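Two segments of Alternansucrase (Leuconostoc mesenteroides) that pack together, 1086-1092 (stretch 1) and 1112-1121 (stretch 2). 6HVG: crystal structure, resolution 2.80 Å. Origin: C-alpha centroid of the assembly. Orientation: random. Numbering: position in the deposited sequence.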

ATOM      1  N   PRO A1086      -6.907  -8.765 -18.411  1.00 44.06           N
ATOM      2  CA  PRO A1086      -8.228  -9.177 -17.953  1.00 44.96           C
ATOM      3  C   PRO A1086      -9.293  -8.396 -18.691  1.00 47.60           C
ATOM      4  O   PRO A1086      -9.240  -7.159 -18.731  1.00 49.20           O
ATOM      5  CB  PRO A1086      -8.226  -8.801 -16.477  1.00 45.30           C
ATOM      6  CG  PRO A1086      -7.194  -7.722 -16.368  1.00 45.47           C
ATOM      7  CD  PRO A1086      -6.130  -8.150 -17.328  1.00 44.54           C
ATOM      8  N   GLN A1087     -10.250  -9.114 -19.277  1.00 47.86           N
ATOM      9  CA  GLN A1087     -11.180  -8.518 -20.239  1.00 47.04           C
ATOM     10  C   GLN A1087     -12.487  -8.035 -19.627  1.00 48.38           C
ATOM     11  O   GLN A1087     -13.435  -7.689 -20.354  1.00 49.38           O
ATOM     12  CB  GLN A1087     -11.495  -9.529 -21.328  1.00 47.99           C
ATOM     13  CG  GLN A1087     -10.280  -9.961 -22.118  1.00 49.33           C
ATOM     14  CD  GLN A1087      -9.687  -8.823 -22.891  1.00 50.04           C
ATOM     15  OE1 GLN A1087     -10.392  -8.159 -23.640  1.00 52.98           O
ATOM     16  NE2 GLN A1087      -8.387  -8.592 -22.723  1.00 53.28           N
ATOM     17  N   TYR A1088     -12.528  -7.948 -18.300  1.00 47.55           N
ATOM     18  CA  TYR A1088     -13.790  -7.718 -17.588  1.00 46.14           C
ATOM     19  C   TYR A1088     -14.103  -6.231 -17.585  1.00 46.08           C
ATOM     20  O   TYR A1088     -13.199  -5.408 -17.594  1.00 45.09           O
ATOM     21  CB  TYR A1088     -13.671  -8.292 -16.192  1.00 44.13           C
ATOM     22  CG  TYR A1088     -12.989  -9.641 -16.250  1.00 45.07           C
ATOM     23  CD1 TYR A1088     -13.637 -10.740 -16.785  1.00 44.97           C
ATOM     24  CD2 TYR A1088     -11.673  -9.805 -15.830  1.00 43.62           C
ATOM     25  CE1 TYR A1088     -13.014 -11.959 -16.873  1.00 44.17           C
ATOM     26  CE2 TYR A1088     -11.052 -11.030 -15.907  1.00 42.43           C
ATOM     27  CZ  TYR A1088     -11.732 -12.102 -16.437  1.00 42.93           C
ATOM     28  OH  TYR A1088     -11.135 -13.334 -16.558  1.00 45.91           O
ATOM     29  N   ARG A1089     -15.378  -5.884 -17.617  1.00 49.29           N
ATOM     30  CA  ARG A1089     -15.768  -4.469 -17.702  1.00 53.57           C
ATOM     31  C   ARG A1089     -15.344  -3.680 -16.467  1.00 52.71           C
ATOM     32  O   ARG A1089     -15.709  -4.044 -15.339  1.00 50.25           O
ATOM     33  CB  ARG A1089     -17.277  -4.304 -17.875  1.00 54.38           C
ATOM     34  CG  ARG A1089     -17.679  -2.836 -17.887  1.00 53.54           C
ATOM     35  CD  ARG A1089     -19.072  -2.616 -18.411  1.00 54.57           C
ATOM     36  NE  ARG A1089     -19.347  -3.393 -19.618  1.00 57.98           N
ATOM     37  CZ  ARG A1089     -18.835  -3.144 -20.822  1.00 57.04           C
ATOM     38  NH1 ARG A1089     -17.999  -2.129 -21.024  1.00 59.63           N
ATOM     39  NH2 ARG A1089     -19.188  -3.897 -21.846  1.00 55.43           N
ATOM     40  N   SER A1090     -14.628  -2.580 -16.698  1.00 51.68           N
ATOM     41  CA  SER A1090     -14.127  -1.767 -15.607  1.00 52.98           C
ATOM     42  C   SER A1090     -15.254  -1.125 -14.802  1.00 57.50           C
ATOM     43  O   SER A1090     -16.283  -0.706 -15.360  1.00 54.30           O
ATOM     44  CB  SER A1090     -13.206  -0.677 -16.120  1.00 52.62           C
ATOM     45  OG  SER A1090     -12.865   0.231 -15.080  1.00 54.52           O
ATOM     46  N   SER A1091     -15.035  -1.056 -13.489  1.00 58.72           N
ATOM     47  CA  SER A1091     -15.925  -0.344 -12.580  1.00 63.68           C
ATOM     48  C   SER A1091     -15.700   1.168 -12.674  1.00 61.85           C
ATOM     49  O   SER A1091     -16.525   1.949 -12.195  1.00 65.45           O
ATOM     50  CB  SER A1091     -15.720  -0.815 -11.144  1.00 65.14           C
ATOM     51  OG  SER A1091     -14.359  -0.705 -10.777  1.00 69.90           O
ATOM     52  N   GLY A1092     -14.592   1.574 -13.283  1.00 59.68           N
ATOM     53  CA  GLY A1092     -14.415   2.959 -13.710  1.00 63.06           C
ATOM     54  C   GLY A1092     -14.283   3.975 -12.584  1.00 64.22           C
ATOM     55  O   GLY A1092     -13.566   3.743 -11.608  1.00 60.91           O
ATOM     56  N   PHE A1112     -13.508  -4.658 -11.593  1.00 43.56           N
ATOM     57  CA  PHE A1112     -14.706  -4.849 -12.366  1.00 44.66           C
ATOM     58  C   PHE A1112     -15.943  -5.015 -11.500  1.00 47.02           C
ATOM     59  O   PHE A1112     -15.868  -5.454 -10.370  1.00 44.94           O
ATOM     60  CB  PHE A1112     -14.562  -6.091 -13.253  1.00 46.15           C
ATOM     61  CG  PHE A1112     -13.967  -7.279 -12.550  1.00 43.47           C
ATOM     62  CD1 PHE A1112     -14.772  -8.132 -11.811  1.00 41.45           C
ATOM     63  CD2 PHE A1112     -12.607  -7.542 -12.648  1.00 42.49           C
ATOM     64  CE1 PHE A1112     -14.231  -9.208 -11.150  1.00 40.79           C
ATOM     65  CE2 PHE A1112     -12.051  -8.628 -11.999  1.00 42.19           C
ATOM     66  CZ  PHE A1112     -12.872  -9.466 -11.247  1.00 42.17           C
ATOM     67  N   THR A1113     -17.090  -4.661 -12.071  1.00 53.48           N
ATOM     68  CA  THR A1113     -18.400  -4.858 -11.452  1.00 59.54           C
ATOM     69  C   THR A1113     -19.037  -6.188 -11.860  1.00 56.91           C
ATOM     70  O   THR A1113     -19.627  -6.863 -11.033  1.00 59.01           O
ATOM     71  CB  THR A1113     -19.366  -3.740 -11.890  1.00 63.33           C
ATOM     72  OG1 THR A1113     -19.262  -3.567 -13.318  1.00 67.50           O
ATOM     73  CG2 THR A1113     -19.022  -2.431 -11.159  1.00 60.83           C
ATOM     74  N   ASP A1114     -18.892  -6.549 -13.131  1.00 55.66           N
ATOM     75  CA  ASP A1114     -19.516  -7.736 -13.712  1.00 51.30           C
ATOM     76  C   ASP A1114     -18.443  -8.677 -14.243  1.00 51.30           C
ATOM     77  O   ASP A1114     -17.702  -8.343 -15.173  1.00 50.70           O
ATOM     78  CB  ASP A1114     -20.436  -7.305 -14.846  1.00 50.47           C
ATOM     79  CG  ASP A1114     -21.391  -8.394 -15.295  1.00 50.71           C
ATOM     80  OD1 ASP A1114     -21.163  -9.584 -14.982  1.00 51.31           O
ATOM     81  OD2 ASP A1114     -22.398  -8.055 -15.933  1.00 49.80           O
ATOM     82  N   ARG A1115     -18.337  -9.857 -13.646  1.00 51.07           N
ATOM     83  CA  ARG A1115     -17.254 -10.782 -14.015  1.00 50.00           C
ATOM     84  C   ARG A1115     -17.449 -11.388 -15.406  1.00 53.90           C
ATOM     85  O   ARG A1115     -16.480 -11.842 -16.020  1.00 61.65           O
ATOM     86  CB  ARG A1115     -17.138 -11.908 -13.011  1.00 48.29           C
ATOM     87  CG  ARG A1115     -17.079 -11.435 -11.578  1.00 49.46           C
ATOM     88  CD  ARG A1115     -16.550 -12.486 -10.637  1.00 50.13           C
ATOM     89  NE  ARG A1115     -17.332 -13.688 -10.724  1.00 51.19           N
ATOM     90  CZ  ARG A1115     -16.957 -14.835 -10.187  1.00 54.30           C
ATOM     91  NH1 ARG A1115     -15.823 -14.923  -9.504  1.00 51.94           N
ATOM     92  NH2 ARG A1115     -17.736 -15.895 -10.331  1.00 60.28           N
ATOM     93  N   TYR A1116     -18.687 -11.420 -15.898  1.00 49.03           N
ATOM     94  CA  TYR A1116     -18.989 -12.081 -17.145  1.00 49.57           C
ATOM     95  C   TYR A1116     -19.146 -11.131 -18.336  1.00 51.67           C
ATOM     96  O   TYR A1116     -19.281 -11.599 -19.472  1.00 53.91           O
ATOM     97  CB  TYR A1116     -20.254 -12.898 -16.992  1.00 51.48           C
ATOM     98  CG  TYR A1116     -20.105 -14.097 -16.099  1.00 50.29           C
ATOM     99  CD1 TYR A1116     -20.222 -13.975 -14.730  1.00 49.49           C
ATOM    100  CD2 TYR A1116     -19.903 -15.364 -16.633  1.00 51.06           C
ATOM    101  CE1 TYR A1116     -20.107 -15.073 -13.900  1.00 50.06           C
ATOM    102  CE2 TYR A1116     -19.795 -16.474 -15.818  1.00 52.91           C
ATOM    103  CZ  TYR A1116     -19.897 -16.319 -14.448  1.00 51.83           C
ATOM    104  OH  TYR A1116     -19.773 -17.422 -13.641  1.00 49.42           O
ATOM    105  N   ASP A1117     -19.153  -9.819 -18.095  1.00 50.76           N
ATOM    106  CA  ASP A1117     -19.231  -8.829 -19.173  1.00 51.14           C
ATOM    107  C   ASP A1117     -17.826  -8.543 -19.687  1.00 54.24           C
ATOM    108  O   ASP A1117     -17.047  -7.824 -19.051  1.00 53.56           O
ATOM    109  CB  ASP A1117     -19.868  -7.545 -18.658  1.00 53.30           C
ATOM    110  CG  ASP A1117     -20.170  -6.547 -19.750  1.00 55.46           C
ATOM    111  OD1 ASP A1117     -19.654  -6.694 -20.857  1.00 57.25           O
ATOM    112  OD2 ASP A1117     -20.915  -5.580 -19.496  1.00 58.37           O
ATOM    113  N   LEU A1118     -17.506  -9.095 -20.860  1.00 55.95           N
ATOM    114  CA  LEU A1118     -16.194  -8.907 -21.492  1.00 54.48           C
ATOM    115  C   LEU A1118     -16.240  -7.940 -22.704  1.00 54.81           C
ATOM    116  O   LEU A1118     -15.344  -7.940 -23.552  1.00 56.32           O
ATOM    117  CB  LEU A1118     -15.637 -10.265 -21.901  1.00 54.30           C
ATOM    118  CG  LEU A1118     -15.048 -11.095 -20.732  1.00 52.69           C
ATOM    119  CD1 LEU A1118     -16.120 -11.811 -19.929  1.00 52.38           C
ATOM    120  CD2 LEU A1118     -14.018 -12.102 -21.223  1.00 50.53           C
ATOM    121  N   GLY A1119     -17.267  -7.096 -22.747  1.00 52.92           N
ATOM    122  CA  GLY A1119     -17.382  -6.069 -23.770  1.00 52.66           C
ATOM    123  C   GLY A1119     -18.665  -6.130 -24.590  1.00 53.70           C
ATOM    124  O   GLY A1119     -18.697  -5.628 -25.710  1.00 53.00           O
ATOM    125  N   PHE A1120     -19.741  -6.662 -24.006  1.00 51.87           N
ATOM    126  CA  PHE A1120     -21.000  -6.770 -24.730  1.00 55.30           C
ATOM    127  C   PHE A1120     -21.662  -5.421 -24.928  1.00 55.20           C
ATOM    128  O   PHE A1120     -21.385  -4.472 -24.205  1.00 54.53           O
ATOM    129  CB  PHE A1120     -21.981  -7.690 -24.015  1.00 57.69           C
ATOM    130  CG  PHE A1120     -21.512  -9.113 -23.898  1.00 60.70           C
ATOM    131  CD1 PHE A1120     -21.052  -9.596 -22.693  1.00 60.66           C
ATOM    132  CD2 PHE A1120     -21.541  -9.975 -24.992  1.00 63.74           C
ATOM    133  CE1 PHE A1120     -20.631 -10.905 -22.567  1.00 63.31           C
ATOM    134  CE2 PHE A1120     -21.121 -11.293 -24.874  1.00 62.77           C
ATOM    135  CZ  PHE A1120     -20.655 -11.753 -23.657  1.00 63.63           C
ATOM    136  N   ASN A1121     -22.539  -5.353 -25.920  1.00 56.85           N
ATOM    137  CA  ASN A1121     -23.300  -4.149 -26.193  1.00 60.38           C
ATOM    138  C   ASN A1121     -24.274  -3.801 -25.052  1.00 64.29           C
ATOM    139  O   ASN A1121     -24.729  -4.678 -24.315  1.00 63.79           O
ATOM    140  CB  ASN A1121     -24.087  -4.315 -27.499  1.00 62.88           C
ATOM    141  CG  ASN A1121     -23.199  -4.386 -28.740  1.00 60.54           C
ATOM    142  OD1 ASN A1121     -21.976  -4.197 -28.684  1.00 59.67           O
ATOM    143  ND2 ASN A1121     -23.831  -4.634 -29.868  1.00 56.44           N
TER

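What holds the two stretches together most firmly? The answer is the pairing of Arg1089 with Asp1117, which joins opposite charges through a salt bridge. Arg1089 NE donates to Asp1117 OD2 at 2.7 Å with an almost straight N-H...O angle of 174°, and the carboxylate oxygen lies at the edge of the guanidinium, near its plane, where the N-H bonds point. A second bond, from Arg1089 NH2 to Asp1117 OD1, is weak, 3.0 Å long with an angle of 133°. The backbones of the same two residues meet as well: Arg1089 N donates to Asp1117 O over 2.9 Å, so one residue pair is tied at both main chain and side chain.

How is the aspartate kept in place to receive the arginine? Its own stretch folds around it. Gly1119 N and Phe1120 N both donate to Asp1117 OD1, at 3.1 and 3.2 Å, so this oxygen gathers two backbone amides in addition to the weak arginine bond. The turn that allows this passes through Gly1119, whose phi of 123° and psi of 27° would jam a CB against the carbonyl oxygen of Leu1118. The end of the arginine comes close to this turn, with Arg1089 NH2 3.4 Å from Gly1119 CA. Phe1120 O is 3.3 Å from Arg1089 NH2, but the angle is too poor for a hydrogen bond.

Do the backbones touch beyond that one amide bond? They do, through CA-H...O contacts that bring carbonyl oxygens against alpha carbons. Gln1087 O sits 3.2 Å from Leu1118 CA, and Arg1089 O lies 3.2 Å from Phe1112 CA. Asp1117 O, already the acceptor for Arg1089 N, also approaches Tyr1088 CA at 3.6 Å. Such contacts are individually modest, yet they show how closely the main chains run here.

What fills the space around this polar framework? Tyr1088 packs between Phe1112 and Leu1118, its CB 3.8 Å from Phe1112 CD2 and its CD1 4.1 Å from Leu1118 CD1. The two aromatic rings meet obliquely, with centroids 5.2 Å apart and planes at 57°, and Tyr1088 CG lies over one face of the Phe1112 ring. Leu1118 also reaches the aliphatic base of the glutamine, with CD2 3.6 Å from Gln1087 CB, although the end of that side chain leads away. Farther along, Ser1091 CB rests 3.7 Å from Thr1113 CG2. Altogether the contact buries 598 Å², summed over both sides.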